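Local coordinates for protein superoxide reductase (Giardia intestinalis, PDB 4D7P) that probably reduces superoxide to hydrogen peroxide at a mononuclear iron centre, at residues I51-I56 with L93-Y98. Numbering follows the deposited sequence.
Sequences IRLFGI and LLAVAY
The Phe54 ring meets the backbone of Leu94 at its edge, near the ring plane, where CD1 lies 3.5 Å from Leu94 O; NH2 of Arg52 also lies at the edge. Val96 approaches the same ring obliquely, its CG2 4.0 Å from Phe54 CE1. Phe54 CZ lies over the centre of the Arg52 guanidinium, 3.6 Å above the guanidinium plane, while Arg52 NE forms a salt bridge with Glu65 of strand 63-71. Because Phe54 CG is anti to the carbonyl carbon and beside the backbone N (chi1 -62°), it stands near the N-H that bonds Leu94 O, and that oxygen meets the ring edge. The side chains of Phe54 and Leu94 run side by side, their CB atoms 4.0 Å apart.

The pairing illustrates how antiparallel neighbours sort their side chains. In this four-stranded sheet of the E-set, immunoglobulin-like SOR fold, strands 48-57 and 90-99 are the two central ones. The hydrogen-bonded pairs Arg52-Val96 and Phe54-Leu94 share one face. Each is closed by two backbone bonds, among them Phe54 N to Leu94 O at 2.7 Å and Arg52 N to Val96 O, with an N-H...O angle of 175°.

Ile51, Leu53, Leu93, Ala95 and Ala97 occupy the other face, packed against strands 21-26 and 29-34. There Leu53 CD1 touches Leu93 CB and Ala95 CB, each at 4.2 Å.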
ATOM      1  N   ILE A  51      -7.830  -5.342   0.514  1.00 23.88           N
ATOM      2  CA  ILE A  51      -8.829  -5.573   1.534  1.00 22.35           C
ATOM      3  C   ILE A  51      -8.492  -4.563   2.610  1.00 26.53           C
ATOM      4  O   ILE A  51      -7.405  -4.618   3.198  1.00 22.73           O
ATOM      5  CB  ILE A  51      -8.789  -7.005   2.078  1.00 25.58           C
ATOM      6  CG1 ILE A  51      -9.203  -8.016   0.999  1.00 28.68           C
ATOM      7  CG2 ILE A  51      -9.670  -7.132   3.300  1.00 23.36           C
ATOM      8  CD1 ILE A  51      -8.908  -9.455   1.392  1.00 29.73           C
ATOM      9  N   ARG A  52      -9.377  -3.595   2.818  1.00 23.10           N
ATOM     10  CA  ARG A  52      -9.154  -2.582   3.842  1.00 21.60           C
ATOM     11  C   ARG A  52     -10.090  -2.802   4.996  1.00 28.53           C
ATOM     12  O   ARG A  52     -11.227  -3.222   4.787  1.00 23.36           O
ATOM     13  CB  ARG A  52      -9.360  -1.177   3.276  1.00 24.08           C
ATOM     14  CG  ARG A  52      -8.325  -0.787   2.266  1.00 34.68           C
ATOM     15  CD  ARG A  52      -8.881   0.166   1.245  1.00 42.10           C
ATOM     16  NE  ARG A  52      -8.711   1.557   1.638  1.00 46.82           N
ATOM     17  CZ  ARG A  52      -9.455   2.546   1.151  1.00 62.28           C
ATOM     18  NH1 ARG A  52     -10.412   2.263   0.275  1.00 70.45           N
ATOM     19  NH2 ARG A  52      -9.266   3.804   1.542  1.00 54.12           N
ATOM     20  N   LEU A  53      -9.612  -2.501   6.203  1.00 29.48           N
ATOM     21  CA  LEU A  53     -10.432  -2.559   7.402  1.00 26.02           C
ATOM     22  C   LEU A  53     -10.531  -1.174   8.029  1.00 30.21           C
ATOM     23  O   LEU A  53      -9.518  -0.517   8.272  1.00 25.16           O
ATOM     24  CB  LEU A  53      -9.866  -3.561   8.425  1.00 25.36           C
ATOM     25  CG  LEU A  53     -10.754  -3.785   9.658  1.00 24.91           C
ATOM     26  CD1 LEU A  53     -12.098  -4.372   9.236  1.00 25.10           C
ATOM     27  CD2 LEU A  53     -10.085  -4.684  10.711  1.00 24.54           C
ATOM     28  N   PHE A  54     -11.761  -0.738   8.269  1.00 30.99           N
ATOM     29  CA  PHE A  54     -12.033   0.541   8.912  1.00 36.04           C
ATOM     30  C   PHE A  54     -12.675   0.323  10.274  1.00 36.50           C
ATOM     31  O   PHE A  54     -13.503  -0.575  10.435  1.00 36.96           O
ATOM     32  CB  PHE A  54     -12.973   1.407   8.062  1.00 26.23           C
ATOM     33  CG  PHE A  54     -12.426   1.774   6.716  1.00 28.84           C
ATOM     34  CD1 PHE A  54     -12.598   0.929   5.628  1.00 30.21           C
ATOM     35  CD2 PHE A  54     -11.774   2.977   6.529  1.00 30.05           C
ATOM     36  CE1 PHE A  54     -12.096   1.267   4.389  1.00 30.76           C
ATOM     37  CE2 PHE A  54     -11.269   3.323   5.281  1.00 32.24           C
ATOM     38  CZ  PHE A  54     -11.427   2.466   4.218  1.00 34.33           C
ATOM     39  N   GLY A  55     -12.298   1.147  11.248  1.00 25.76           N
ATOM     40  CA  GLY A  55     -13.076   1.267  12.476  1.00 35.36           C
ATOM     41  C   GLY A  55     -13.913   2.541  12.528  1.00 35.18           C
ATOM     42  O   GLY A  55     -13.410   3.632  12.264  1.00 40.95           O
ATOM     43  N   ILE A  56     -15.191   2.417  12.871  1.00 30.90           N
ATOM     44  CA  ILE A  56     -16.031   3.593  13.082  1.00 38.94           C
ATOM     45  C   ILE A  56     -15.952   4.011  14.549  1.00 45.87           C
ATOM     46  O   ILE A  56     -16.352   3.257  15.444  1.00 41.75           O
ATOM     47  CB  ILE A  56     -17.486   3.340  12.715  1.00 40.34           C
ATOM     48  CG1 ILE A  56     -17.574   2.579  11.394  1.00 43.48           C
ATOM     49  CG2 ILE A  56     -18.235   4.651  12.623  1.00 43.34           C
ATOM     50  CD1 ILE A  56     -16.890   3.253  10.266  1.00 45.25           C
ATOM     51  N   LEU A  93     -16.957  -2.240  12.788  1.00 28.55           N
ATOM     52  CA  LEU A  93     -15.872  -2.449  11.824  1.00 33.53           C
ATOM     53  C   LEU A  93     -16.438  -2.537  10.411  1.00 38.22           C
ATOM     54  O   LEU A  93     -17.486  -3.156  10.181  1.00 36.34           O
ATOM     55  CB  LEU A  93     -15.090  -3.730  12.134  1.00 34.43           C
ATOM     56  CG  LEU A  93     -14.517  -3.856  13.533  1.00 31.49           C
ATOM     57  CD1 LEU A  93     -13.828  -5.211  13.703  1.00 29.74           C
ATOM     58  CD2 LEU A  93     -13.546  -2.710  13.749  1.00 27.03           C
ATOM     59  N   LEU A  94     -15.730  -1.931   9.471  1.00 33.27           N
ATOM     60  CA  LEU A  94     -16.141  -1.925   8.074  1.00 36.43           C
ATOM     61  C   LEU A  94     -15.020  -2.496   7.224  1.00 34.20           C
ATOM     62  O   LEU A  94     -13.936  -1.920   7.165  1.00 29.07           O
ATOM     63  CB  LEU A  94     -16.487  -0.500   7.607  1.00 33.29           C
ATOM     64  CG  LEU A  94     -16.772  -0.333   6.111  1.00 33.58           C
ATOM     65  CD1 LEU A  94     -18.083  -1.018   5.724  1.00 33.32           C
ATOM     66  CD2 LEU A  94     -16.762   1.135   5.696  1.00 37.16           C
ATOM     67  N   ALA A  95     -15.271  -3.634   6.584  1.00 33.01           N
ATOM     68  CA  ALA A  95     -14.290  -4.222   5.674  1.00 33.09           C
ATOM     69  C   ALA A  95     -14.662  -3.842   4.252  1.00 37.93           C
ATOM     70  O   ALA A  95     -15.843  -3.813   3.905  1.00 35.54           O
ATOM     71  CB  ALA A  95     -14.233  -5.757   5.839  1.00 25.45           C
ATOM     72  N   VAL A  96     -13.666  -3.536   3.428  1.00 27.99           N
ATOM     73  CA  VAL A  96     -13.935  -3.156   2.043  1.00 31.98           C
ATOM     74  C   VAL A  96     -12.976  -3.839   1.071  1.00 32.81           C
ATOM     75  O   VAL A  96     -11.760  -3.642   1.143  1.00 38.32           O
ATOM     76  CB  VAL A  96     -13.845  -1.626   1.836  1.00 31.35           C
ATOM     77  CG1 VAL A  96     -14.000  -1.300   0.377  1.00 27.44           C
ATOM     78  CG2 VAL A  96     -14.935  -0.910   2.642  1.00 30.89           C
ATOM     79  N   ALA A  97     -13.528  -4.657   0.178  1.00 31.26           N
ATOM     80  CA  ALA A  97     -12.726  -5.374  -0.807  1.00 27.93           C
ATOM     81  C   ALA A  97     -12.871  -4.720  -2.170  1.00 33.45           C
ATOM     82  O   ALA A  97     -13.975  -4.356  -2.562  1.00 32.21           O
ATOM     83  CB  ALA A  97     -13.139  -6.843  -0.872  1.00 30.58           C
ATOM     84  N   TYR A  98     -11.756  -4.570  -2.881  1.00 28.88           N
ATOM     85  CA  TYR A  98     -11.754  -3.967  -4.214  1.00 30.92           C
ATOM     86  C   TYR A  98     -11.379  -4.993  -5.275  1.00 34.07           C
ATOM     87  O   TYR A  98     -10.276  -5.542  -5.251  1.00 30.51           O
ATOM     88  CB  TYR A  98     -10.775  -2.776  -4.290  1.00 38.47           C
ATOM     89  CG  TYR A  98     -10.333  -2.465  -5.711  1.00 33.33           C
ATOM     90  CD1 TYR A  98     -11.224  -1.914  -6.630  1.00 36.16           C
ATOM     91  CD2 TYR A  98      -9.033  -2.743  -6.144  1.00 37.91           C
ATOM     92  CE1 TYR A  98     -10.844  -1.648  -7.942  1.00 33.83           C
ATOM     93  CE2 TYR A  98      -8.641  -2.471  -7.458  1.00 38.84           C
ATOM     94  CZ  TYR A  98      -9.559  -1.927  -8.352  1.00 36.80           C
ATOM     95  OH  TYR A  98      -9.201  -1.654  -9.662  1.00 34.95           O
TER